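Local coordinates for protein beta-galactosidase/beta-glucuronidase (Faecalibacterium prausnitzii L2-6, PDB 6MVF) that binds flavin mononucleotide and acts as a beta-glucuronidase of glycoside hydrolase family 2 in a human gut bacterium, at residues Y513-A518 / V624-V629; E450-Y455 / G467-K472; L482-Y487 / Q519-R524; G457-K462 / A541-G546. One frame throughout, in Å; residues are numbered along the deposited sequence.

Interaction 1. Residues Y513-A518 / V624-V629; sequences YHEYMA and VFKFDV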
# COMPACT_ATOMS: atom_id res chain seq x y z
N TYR A 513 -17.26 -39.59 -12.30
CA TYR A 513 -17.31 -39.13 -13.68
C TYR A 513 -15.97 -38.49 -14.09
O TYR A 513 -15.42 -38.81 -15.15
CB TYR A 513 -18.47 -38.14 -13.84
CG TYR A 513 -18.53 -37.45 -15.18
CD1 TYR A 513 -17.79 -36.31 -15.42
CD2 TYR A 513 -19.33 -37.96 -16.21
CE1 TYR A 513 -17.82 -35.69 -16.65
CE2 TYR A 513 -19.38 -37.34 -17.45
CZ TYR A 513 -18.62 -36.21 -17.66
OH TYR A 513 -18.65 -35.57 -18.87
N HIS A 514 -15.43 -37.60 -13.25
CA HIS A 514 -14.21 -36.90 -13.60
C HIS A 514 -12.95 -37.73 -13.36
O HIS A 514 -11.94 -37.51 -14.03
CB HIS A 514 -14.13 -35.58 -12.85
CG HIS A 514 -15.04 -34.53 -13.40
ND1 HIS A 514 -14.93 -34.05 -14.69
CD2 HIS A 514 -16.09 -33.88 -12.84
CE1 HIS A 514 -15.86 -33.14 -14.90
NE2 HIS A 514 -16.58 -33.01 -13.79
N GLU A 515 -13.00 -38.69 -12.44
CA GLU A 515 -11.93 -39.69 -12.37
C GLU A 515 -11.72 -40.35 -13.73
O GLU A 515 -10.58 -40.49 -14.20
CB GLU A 515 -12.24 -40.74 -11.30
CG GLU A 515 -11.95 -40.26 -9.87
CD GLU A 515 -12.52 -41.19 -8.79
OE1 GLU A 515 -12.75 -42.40 -9.05
OE2 GLU A 515 -12.74 -40.70 -7.67
N TYR A 516 -12.82 -40.75 -14.38
CA TYR A 516 -12.69 -41.41 -15.68
C TYR A 516 -12.20 -40.43 -16.75
O TYR A 516 -11.30 -40.76 -17.53
CB TYR A 516 -14.03 -42.04 -16.09
CG TYR A 516 -14.05 -42.67 -17.47
CD1 TYR A 516 -14.16 -41.88 -18.62
CD2 TYR A 516 -13.96 -44.06 -17.64
CE1 TYR A 516 -14.18 -42.44 -19.89
CE2 TYR A 516 -14.00 -44.64 -18.91
CZ TYR A 516 -14.10 -43.81 -20.03
OH TYR A 516 -14.13 -44.34 -21.31
N MET A 517 -12.77 -39.22 -16.80
CA MET A 517 -12.45 -38.30 -17.88
C MET A 517 -11.01 -37.79 -17.79
O MET A 517 -10.34 -37.64 -18.81
CB MET A 517 -13.42 -37.12 -17.88
CG MET A 517 -14.86 -37.53 -18.09
SD MET A 517 -15.11 -38.37 -19.67
CE MET A 517 -15.02 -36.98 -20.81
N ALA A 518 -10.55 -37.49 -16.57
CA ALA A 518 -9.17 -37.07 -16.39
C ALA A 518 -8.21 -38.07 -17.01
O ALA A 518 -7.27 -37.69 -17.72
CB ALA A 518 -8.85 -36.91 -14.89
N VAL A 624 -5.42 -41.93 -8.19
CA VAL A 624 -6.58 -42.33 -7.39
C VAL A 624 -6.21 -43.54 -6.54
O VAL A 624 -5.67 -44.52 -7.04
CB VAL A 624 -7.79 -42.63 -8.29
CG1 VAL A 624 -8.98 -43.04 -7.46
CG2 VAL A 624 -8.11 -41.41 -9.14
N PHE A 625 -6.50 -43.45 -5.24
CA PHE A 625 -6.22 -44.49 -4.25
C PHE A 625 -7.50 -44.79 -3.49
O PHE A 625 -8.17 -43.86 -3.02
CB PHE A 625 -5.14 -44.03 -3.26
CG PHE A 625 -3.87 -43.55 -3.90
CD1 PHE A 625 -3.80 -42.30 -4.46
CD2 PHE A 625 -2.73 -44.35 -3.91
CE1 PHE A 625 -2.62 -41.86 -5.05
CE2 PHE A 625 -1.56 -43.92 -4.49
CZ PHE A 625 -1.50 -42.68 -5.06
N LYS A 626 -7.86 -46.06 -3.36
CA LYS A 626 -9.07 -46.44 -2.63
C LYS A 626 -8.70 -47.41 -1.51
O LYS A 626 -8.03 -48.41 -1.74
CB LYS A 626 -10.11 -47.05 -3.58
CG LYS A 626 -10.38 -46.19 -4.80
CD LYS A 626 -11.29 -46.89 -5.83
CE LYS A 626 -11.11 -46.26 -7.21
NZ LYS A 626 -12.37 -46.09 -8.00
N PHE A 627 -9.13 -47.09 -0.29
CA PHE A 627 -8.86 -47.93 0.88
C PHE A 627 -10.18 -48.38 1.49
O PHE A 627 -11.15 -47.60 1.55
CB PHE A 627 -8.06 -47.17 1.95
CG PHE A 627 -6.73 -46.66 1.47
CD1 PHE A 627 -6.64 -45.47 0.75
CD2 PHE A 627 -5.56 -47.35 1.77
CE1 PHE A 627 -5.42 -44.98 0.32
CE2 PHE A 627 -4.33 -46.87 1.34
CZ PHE A 627 -4.26 -45.68 0.62
N ASP A 628 -10.24 -49.63 1.92
CA ASP A 628 -11.40 -50.13 2.65
C ASP A 628 -11.08 -50.04 4.13
O ASP A 628 -10.14 -50.69 4.60
CB ASP A 628 -11.74 -51.57 2.26
CG ASP A 628 -12.75 -51.63 1.14
OD1 ASP A 628 -13.89 -51.14 1.35
OD2 ASP A 628 -12.39 -52.15 0.04
N VAL A 629 -11.85 -49.23 4.85
CA VAL A 629 -11.51 -48.89 6.23
C VAL A 629 -12.62 -49.36 7.15
O VAL A 629 -13.79 -49.04 6.94
CB VAL A 629 -11.27 -47.38 6.39
CG1 VAL A 629 -10.86 -47.07 7.84
CG2 VAL A 629 -10.22 -46.87 5.35
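Glu515 and Val624 mark the closest backbone approach, with the CA of Glu515 7.8 Å from the CA of Val624. Residues 513-518 form part of a longer helix, held by regular i to i+4 bonds such as Ala518 N to His514 O. Residues 624-629 are an extended strand at the border of a three-stranded antiparallel sheet. No backbone bond joins the two, so the contact is made by side chains, and it is small: about 100 Å² is buried in all.

Glu515 does most of the bridging. Its CG lies anti to the carbonyl carbon (chi1 -78°) and the chain runs out extended, carrying the carboxylate across to the strand. On the way, Glu515 CG rests at 4.1 Å from Val624 CG2, the two side chains crossing nearly at right angles. At its end, Glu515 OE1 faces Lys626 NZ at 3.9 Å, a long salt bridge at the surface. The stronger polar partners of Glu515 are on the next strand: OE2 is hydrogen-bonded to Tyr601 OH and forms a salt bridge with Lys599 NZ. The carboxylate is therefore shared between two strands of the sheet.

Phe625, Phe627 and Val629 pack on strand 606-611 of the other sheet. The arrangement is a surface contact between domains: a helix of the TIM barrel meets the outer face of the beta-sandwich that follows the barrel.

Interaction 2. Residues E450-Y455 / G467-K472; sequences ESYNHY and GPWLDK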
# COMPACT_ATOMS: atom_id res chain seq x y z
N GLU A 450 -12.10 -28.27 -33.98
CA GLU A 450 -13.50 -28.61 -33.73
C GLU A 450 -13.61 -29.30 -32.38
O GLU A 450 -12.71 -30.05 -31.98
CB GLU A 450 -14.10 -29.52 -34.81
CG GLU A 450 -14.21 -28.91 -36.20
CD GLU A 450 -15.02 -29.77 -37.17
OE1 GLU A 450 -16.18 -30.13 -36.84
OE2 GLU A 450 -14.50 -30.08 -38.27
N SER A 451 -14.73 -29.09 -31.71
CA SER A 451 -14.95 -29.74 -30.43
C SER A 451 -16.42 -30.13 -30.27
O SER A 451 -17.32 -29.51 -30.85
CB SER A 451 -14.50 -28.86 -29.26
OG SER A 451 -13.09 -28.83 -29.15
N TYR A 452 -16.65 -31.13 -29.44
CA TYR A 452 -17.98 -31.59 -29.11
C TYR A 452 -18.29 -31.36 -27.63
O TYR A 452 -17.40 -31.42 -26.77
CB TYR A 452 -18.16 -33.07 -29.44
CG TYR A 452 -18.65 -33.37 -30.83
CD1 TYR A 452 -17.78 -33.45 -31.89
CD2 TYR A 452 -20.00 -33.61 -31.07
CE1 TYR A 452 -18.23 -33.76 -33.17
CE2 TYR A 452 -20.46 -33.92 -32.35
CZ TYR A 452 -19.57 -34.00 -33.40
OH TYR A 452 -20.00 -34.30 -34.68
N ASN A 453 -19.56 -31.08 -27.36
CA ASN A 453 -20.10 -31.03 -26.01
C ASN A 453 -20.77 -32.37 -25.70
O ASN A 453 -21.84 -32.68 -26.25
CB ASN A 453 -21.08 -29.86 -25.87
CG ASN A 453 -20.41 -28.51 -26.07
OD1 ASN A 453 -19.19 -28.40 -26.16
ND2 ASN A 453 -21.21 -27.45 -26.10
N HIS A 454 -20.15 -33.18 -24.84
CA HIS A 454 -20.69 -34.49 -24.52
C HIS A 454 -20.95 -34.65 -23.03
O HIS A 454 -20.17 -34.19 -22.19
CB HIS A 454 -19.74 -35.59 -24.99
CG HIS A 454 -19.84 -35.86 -26.45
ND1 HIS A 454 -21.04 -36.11 -27.08
CD2 HIS A 454 -18.89 -35.91 -27.41
CE1 HIS A 454 -20.83 -36.29 -28.37
NE2 HIS A 454 -19.53 -36.18 -28.60
N TYR A 455 -22.05 -35.35 -22.71
CA TYR A 455 -22.40 -35.62 -21.33
C TYR A 455 -22.82 -37.08 -21.16
O TYR A 455 -23.75 -37.40 -20.42
CB TYR A 455 -23.50 -34.68 -20.84
CG TYR A 455 -23.13 -33.21 -20.80
CD1 TYR A 455 -22.57 -32.64 -19.65
CD2 TYR A 455 -23.36 -32.38 -21.90
CE1 TYR A 455 -22.23 -31.29 -19.59
CE2 TYR A 455 -23.02 -31.02 -21.85
CZ TYR A 455 -22.46 -30.49 -20.69
OH TYR A 455 -22.13 -29.16 -20.62
N GLY A 467 -14.74 -42.71 -23.79
CA GLY A 467 -13.53 -43.15 -24.44
C GLY A 467 -13.76 -43.69 -25.83
O GLY A 467 -13.19 -43.19 -26.80
N PRO A 468 -14.61 -44.71 -25.96
CA PRO A 468 -14.87 -45.25 -27.31
C PRO A 468 -15.46 -44.24 -28.27
O PRO A 468 -15.12 -44.29 -29.46
CB PRO A 468 -15.83 -46.41 -27.03
CG PRO A 468 -15.58 -46.79 -25.62
CD PRO A 468 -15.28 -45.50 -24.92
N TRP A 469 -16.32 -43.32 -27.82
CA TRP A 469 -16.82 -42.28 -28.71
C TRP A 469 -15.66 -41.48 -29.31
O TRP A 469 -15.60 -41.27 -30.53
CB TRP A 469 -17.77 -41.34 -27.97
CG TRP A 469 -18.61 -40.49 -28.89
CD1 TRP A 469 -19.92 -40.69 -29.22
CD2 TRP A 469 -18.19 -39.33 -29.64
NE1 TRP A 469 -20.34 -39.73 -30.12
CE2 TRP A 469 -19.30 -38.89 -30.40
CE3 TRP A 469 -16.98 -38.61 -29.74
CZ2 TRP A 469 -19.25 -37.77 -31.23
CZ3 TRP A 469 -16.94 -37.50 -30.57
CH2 TRP A 469 -18.07 -37.09 -31.30
N LEU A 470 -14.74 -41.01 -28.46
CA LEU A 470 -13.59 -40.27 -28.96
C LEU A 470 -12.80 -41.12 -29.96
O LEU A 470 -12.54 -40.69 -31.10
CB LEU A 470 -12.69 -39.84 -27.80
CG LEU A 470 -13.31 -39.05 -26.64
CD1 LEU A 470 -12.31 -38.97 -25.50
CD2 LEU A 470 -13.76 -37.65 -27.07
N ASP A 471 -12.41 -42.33 -29.55
CA ASP A 471 -11.63 -43.19 -30.44
C ASP A 471 -12.33 -43.40 -31.78
O ASP A 471 -11.68 -43.41 -32.83
CB ASP A 471 -11.38 -44.54 -29.76
CG ASP A 471 -10.46 -44.43 -28.56
OD1 ASP A 471 -9.68 -43.45 -28.47
OD2 ASP A 471 -10.51 -45.33 -27.69
N LYS A 472 -13.65 -43.54 -31.78
CA LYS A 472 -14.36 -43.85 -33.02
C LYS A 472 -14.37 -42.66 -33.96
O LYS A 472 -14.05 -42.79 -35.15
CB LYS A 472 -15.79 -44.32 -32.70
CG LYS A 472 -16.57 -44.81 -33.91
CD LYS A 472 -18.03 -45.04 -33.57
CE LYS A 472 -18.80 -45.56 -34.75
NZ LYS A 472 -18.41 -46.97 -35.00
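Trp469 packs against Tyr452 and His454 in a cluster of three aromatic side chains. It joins strand 450-453 and the residues just after it to helix 466-476, within a beta-alpha-beta unit of the TIM barrel.

The tight part lies on the strand side, where Tyr452 and His454 are buried. Trp469 turns its CG away from the backbone N (chi1 -164°), and its six-membered ring reaches the strand. His454 comes edge-on to one face of that ring, with NE2 over it toward the rim. The His454 ring and the Trp469 six-membered ring have centroids 4.1 Å apart and planes at 61°. The other imidazole nitrogen, ND1, is hydrogen-bonded to Ser435 OG, which helps fix the rotation of the ring.

The helix side is looser. There Trp469 is only partly covered and keeps some exposure to solvent. Replacing Trp469 with an alanine would probably open a gap beside the strand and leave the His454 edge and the Tyr452 face without their aromatic partner.

Trp469 also meets Tyr452 in a T-shaped pair: CH2 of Trp469 points at the middle of the Tyr452 ring, 3.6 Å above its plane.

Interaction 3. Residues L482-Y487 / Q519-R524; sequences LGISEY and QAFEDR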
# COMPACT_ATOMS: atom_id res chain seq x y z
N LEU A 482 -9.87 -33.02 -33.05
CA LEU A 482 -10.98 -33.18 -32.12
C LEU A 482 -10.59 -32.70 -30.73
O LEU A 482 -9.53 -33.07 -30.20
CB LEU A 482 -11.44 -34.64 -32.06
CG LEU A 482 -12.57 -34.89 -31.07
CD1 LEU A 482 -13.83 -34.23 -31.57
CD2 LEU A 482 -12.80 -36.37 -30.76
N GLY A 483 -11.44 -31.85 -30.14
CA GLY A 483 -11.38 -31.56 -28.73
C GLY A 483 -12.75 -31.76 -28.11
O GLY A 483 -13.73 -32.01 -28.81
N ILE A 484 -12.81 -31.66 -26.79
CA ILE A 484 -14.06 -31.73 -26.05
C ILE A 484 -14.27 -30.40 -25.34
O ILE A 484 -13.62 -30.13 -24.32
CB ILE A 484 -14.10 -32.92 -25.07
CG1 ILE A 484 -14.01 -34.24 -25.85
CG2 ILE A 484 -15.38 -32.89 -24.22
CD1 ILE A 484 -15.02 -34.37 -27.02
N SER A 485 -15.17 -29.57 -25.88
CA SER A 485 -15.37 -28.22 -25.37
C SER A 485 -16.26 -28.17 -24.14
O SER A 485 -16.23 -27.16 -23.43
CB SER A 485 -15.96 -27.32 -26.46
OG SER A 485 -16.98 -28.00 -27.18
N GLU A 486 -17.08 -29.19 -23.90
CA GLU A 486 -17.83 -29.35 -22.66
C GLU A 486 -17.96 -30.83 -22.37
O GLU A 486 -18.25 -31.62 -23.27
CB GLU A 486 -19.25 -28.76 -22.66
CG GLU A 486 -19.40 -27.33 -23.08
CD GLU A 486 -20.83 -26.83 -22.95
OE1 GLU A 486 -21.68 -27.57 -22.40
OE2 GLU A 486 -21.09 -25.68 -23.40
N TYR A 487 -17.74 -31.17 -21.11
CA TYR A 487 -18.12 -32.43 -20.50
C TYR A 487 -18.22 -32.15 -19.01
O TYR A 487 -17.58 -31.23 -18.50
CB TYR A 487 -17.11 -33.54 -20.80
CG TYR A 487 -15.77 -33.38 -20.12
CD1 TYR A 487 -14.75 -32.59 -20.69
CD2 TYR A 487 -15.51 -34.01 -18.91
CE1 TYR A 487 -13.52 -32.46 -20.05
CE2 TYR A 487 -14.29 -33.88 -18.28
CZ TYR A 487 -13.30 -33.11 -18.85
OH TYR A 487 -12.08 -33.02 -18.20
N GLN A 519 -8.45 -39.36 -16.77
CA GLN A 519 -7.61 -40.41 -17.31
C GLN A 519 -7.87 -40.62 -18.81
O GLN A 519 -6.94 -40.91 -19.56
CB GLN A 519 -7.84 -41.70 -16.51
CG GLN A 519 -6.94 -42.84 -16.94
CD GLN A 519 -5.50 -42.51 -16.69
OE1 GLN A 519 -5.14 -42.07 -15.59
NE2 GLN A 519 -4.65 -42.68 -17.72
N ALA A 520 -9.12 -40.45 -19.25
CA ALA A 520 -9.43 -40.57 -20.68
C ALA A 520 -8.65 -39.56 -21.51
O ALA A 520 -8.11 -39.90 -22.57
CB ALA A 520 -10.94 -40.39 -20.91
N PHE A 521 -8.57 -38.30 -21.05
CA PHE A 521 -7.86 -37.29 -21.83
C PHE A 521 -6.36 -37.40 -21.68
O PHE A 521 -5.63 -37.12 -22.63
CB PHE A 521 -8.35 -35.89 -21.48
CG PHE A 521 -9.76 -35.64 -21.89
CD1 PHE A 521 -10.13 -35.77 -23.22
CD2 PHE A 521 -10.73 -35.34 -20.95
CE1 PHE A 521 -11.44 -35.57 -23.62
CE2 PHE A 521 -12.05 -35.12 -21.34
CZ PHE A 521 -12.41 -35.24 -22.68
N GLU A 522 -5.87 -37.85 -20.54
CA GLU A 522 -4.46 -38.17 -20.44
C GLU A 522 -4.07 -39.34 -21.34
O GLU A 522 -2.92 -39.43 -21.80
CB GLU A 522 -4.08 -38.47 -18.99
CG GLU A 522 -2.61 -38.81 -18.83
CD GLU A 522 -2.25 -39.10 -17.41
OE1 GLU A 522 -2.30 -40.29 -17.03
OE2 GLU A 522 -1.92 -38.14 -16.67
N ASP A 523 -5.00 -40.26 -21.62
CA ASP A 523 -4.68 -41.36 -22.51
C ASP A 523 -4.62 -40.94 -23.97
O ASP A 523 -4.13 -41.71 -24.80
CB ASP A 523 -5.70 -42.49 -22.37
CG ASP A 523 -5.47 -43.35 -21.13
OD1 ASP A 523 -4.33 -43.40 -20.62
OD2 ASP A 523 -6.45 -44.00 -20.69
N ARG A 524 -5.13 -39.75 -24.31
CA ARG A 524 -5.31 -39.32 -25.70
C ARG A 524 -4.74 -37.93 -25.93
O ARG A 524 -5.47 -36.93 -25.93
CB ARG A 524 -6.78 -39.36 -26.09
CG ARG A 524 -7.43 -40.70 -25.87
CD ARG A 524 -8.95 -40.60 -25.95
NE ARG A 524 -9.54 -41.93 -25.97
CZ ARG A 524 -9.64 -42.71 -24.90
NH1 ARG A 524 -9.19 -42.29 -23.72
NH2 ARG A 524 -10.17 -43.92 -25.02
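Phe521 fits between Tyr487 and Ile484, and each of the two meets a different part of its ring. All three side chains are buried.

CE2 of Phe521 lies over one face of the Tyr487 ring, displaced toward the rim, and is 3.3 Å from Tyr487 CE1. The two ring planes meet at 50°, with centroids 5.0 Å apart, so the pair is oblique, neither a stack nor a T-shape. The side chains slide past each other in opposite directions. Tyr487 has its CG between the backbone N and the carbonyl carbon (chi1 69°), which turns the ring back toward the helix. Its hydroxyl is hydrogen-bonded to Tyr571 OH.

Ile484 approaches from the strand at about a right angle. Its CG1 lies at the ring edge, near the ring plane, 3.7 Å from Phe521 CE1. Leu470 of helix 466-476 packs beside Ile484.

Behind Phe521, polar bonds link residues 519-524 to one another. Arg524 NH1 donates to Ala520 O at 2.9 Å, with the oxygen in the guanidinium plane, while Arg524 NE pairs with Asp471. Gln519 NE2 reaches Asp523 OD1 at 3.0 Å, meeting it from above the carboxylate plane.

Phe521 meets Ile484 before the corner at Ser485 and Tyr487 after it, and touches Ser530 of the parallel strand 529-532. This is the helix-on-strand packing of a TIM barrel, where outer helices cover the strands.

Interaction 4. Residues G457-K462 / A541-G546; sequences GWYGGK and AARSEG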
# COMPACT_ATOMS: atom_id res chain seq x y z
N GLY A 457 -23.01 -40.22 -19.44
CA GLY A 457 -22.90 -40.44 -18.01
C GLY A 457 -23.65 -39.44 -17.16
O GLY A 457 -23.67 -39.60 -15.93
N TRP A 458 -24.25 -38.40 -17.75
CA TRP A 458 -25.05 -37.46 -16.96
C TRP A 458 -26.41 -37.18 -17.62
O TRP A 458 -27.44 -37.37 -16.97
CB TRP A 458 -24.30 -36.14 -16.70
CG TRP A 458 -25.24 -35.22 -16.01
CD1 TRP A 458 -25.88 -34.14 -16.54
CD2 TRP A 458 -25.76 -35.39 -14.68
NE1 TRP A 458 -26.74 -33.60 -15.61
CE2 TRP A 458 -26.68 -34.35 -14.46
CE3 TRP A 458 -25.52 -36.31 -13.65
CZ2 TRP A 458 -27.38 -34.21 -13.25
CZ3 TRP A 458 -26.19 -36.15 -12.45
CH2 TRP A 458 -27.11 -35.12 -12.26
N TYR A 459 -26.45 -36.70 -18.87
CA TYR A 459 -27.74 -36.54 -19.56
C TYR A 459 -28.22 -37.82 -20.23
O TYR A 459 -29.37 -37.88 -20.67
CB TYR A 459 -27.68 -35.44 -20.62
CG TYR A 459 -27.59 -34.03 -20.06
CD1 TYR A 459 -28.44 -33.59 -19.04
CD2 TYR A 459 -26.63 -33.14 -20.55
CE1 TYR A 459 -28.34 -32.29 -18.53
CE2 TYR A 459 -26.52 -31.84 -20.05
CZ TYR A 459 -27.37 -31.42 -19.04
OH TYR A 459 -27.25 -30.13 -18.55
N GLY A 460 -27.38 -38.84 -20.33
CA GLY A 460 -27.76 -40.09 -20.95
C GLY A 460 -26.53 -40.94 -21.06
O GLY A 460 -25.42 -40.44 -20.92
N GLY A 461 -26.70 -42.23 -21.29
CA GLY A 461 -25.55 -43.09 -21.46
C GLY A 461 -24.77 -43.37 -20.18
O GLY A 461 -25.12 -42.95 -19.07
N LYS A 462 -23.69 -44.12 -20.36
CA LYS A 462 -22.78 -44.47 -19.28
C LYS A 462 -21.47 -43.71 -19.44
O LYS A 462 -21.04 -43.37 -20.56
CB LYS A 462 -22.53 -45.99 -19.26
CG LYS A 462 -23.78 -46.83 -19.00
CD LYS A 462 -23.53 -48.37 -19.02
CE LYS A 462 -23.30 -48.95 -20.44
NZ LYS A 462 -21.87 -48.90 -20.88
N ALA A 541 -31.43 -18.97 -14.18
CA ALA A 541 -32.75 -18.77 -13.56
C ALA A 541 -33.74 -19.90 -13.85
O ALA A 541 -34.56 -20.23 -12.98
CB ALA A 541 -33.34 -17.44 -14.02
N ALA A 542 -33.65 -20.54 -15.03
CA ALA A 542 -34.58 -21.57 -15.46
C ALA A 542 -34.37 -22.94 -14.81
O ALA A 542 -35.27 -23.78 -14.91
CB ALA A 542 -34.52 -21.75 -16.98
N ARG A 543 -33.24 -23.20 -14.15
CA ARG A 543 -32.95 -24.54 -13.64
C ARG A 543 -33.71 -24.87 -12.37
O ARG A 543 -33.83 -24.04 -11.46
CB ARG A 543 -31.46 -24.70 -13.35
CG ARG A 543 -30.59 -24.85 -14.56
CD ARG A 543 -30.50 -26.29 -14.98
NE ARG A 543 -29.64 -26.40 -16.14
CZ ARG A 543 -29.01 -27.50 -16.49
NH1 ARG A 543 -29.13 -28.60 -15.75
NH2 ARG A 543 -28.23 -27.49 -17.57
N SER A 544 -34.16 -26.12 -12.27
CA SER A 544 -34.68 -26.64 -11.01
C SER A 544 -34.48 -28.15 -11.02
O SER A 544 -35.16 -28.85 -11.77
CB SER A 544 -36.15 -26.27 -10.81
OG SER A 544 -36.66 -26.79 -9.59
N GLU A 545 -33.57 -28.65 -10.19
CA GLU A 545 -33.24 -30.07 -10.16
C GLU A 545 -32.21 -30.32 -9.06
O GLU A 545 -31.46 -29.42 -8.68
CB GLU A 545 -32.69 -30.57 -11.50
CG GLU A 545 -31.35 -29.99 -11.92
CD GLU A 545 -31.07 -30.18 -13.42
OE1 GLU A 545 -31.52 -29.32 -14.21
OE2 GLU A 545 -30.42 -31.18 -13.81
N GLY A 546 -32.18 -31.56 -8.58
CA GLY A 546 -31.28 -31.92 -7.50
C GLY A 546 -31.56 -31.22 -6.19
O GLY A 546 -30.69 -31.20 -5.31
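Arg543 and Tyr459 approach from opposite directions and are joined by one hydrogen bond at the guanidinium edge. Arg543 NH2 donates to Tyr459 OH at 3.0 Å, with an N-H...O angle of 165°. The phenol oxygen lies close to the guanidinium plane, while the ring and guanidinium planes are turned 37° apart.

The guanidinium is positioned from its own strand. The Arg543 chain bends at chi2 (-87°) and brings NH1 back to Glu545, where it forms a salt bridge with OE1 at 2.9 Å. NH1 comes in from above the carboxylate plane. The other oxygen, Glu545 OE2, sits near the plane of the Trp458 ring, 4.3 Å from CZ2 of Trp458, and is hydrogen-bonded to Tyr505 OH. Trp458 also steadies its neighbour: CD1 of Trp458 lies 3.6 Å above one face of the Tyr459 ring.

Further out, Arg543 NH2 forms a salt bridge with Asp152, its strongest polar partner, and Tyr459 OH is hydrogen-bonded to Lys554 NZ. Tyr455 pairs edge-to-face with Tyr459.

A methionine in place of Arg543 is likely to leave Glu545 OE1 and Asp152 without their positive mate and Tyr459 OH without this donor.

Arg543 thus balances two carboxylates while donating to a phenol that also meets a lysine. Two cationic groups at one hydroxyl would be expected to polarise it, and the bond joins the loop 457-462 to strand 543-545 by polar chemistry more than by apolar packing.

In the fold
Interactions 2, 3 and 4 lie within the TIM barrel, and interaction 1 joins the barrel to the beta-sandwich that follows it. Interactions 2 and 3 are the nearest pair, with centres about 8 Å apart. They use the neighbouring parallel strands 450-453 and 482-487, and Tyr455 and Asn453 of one probably hydrogen-bond Glu486 and Ser485 of the other. Interactions 1 and 3 share helix 507-522, about 17 Å apart between centres. Interaction 2 closes first along the chain. Interaction 4 starts in the loop that follows strand 450-453 and spans interaction 3 before it closes. Helix 507-522 thus touches both the barrel strands and the neighbouring domain.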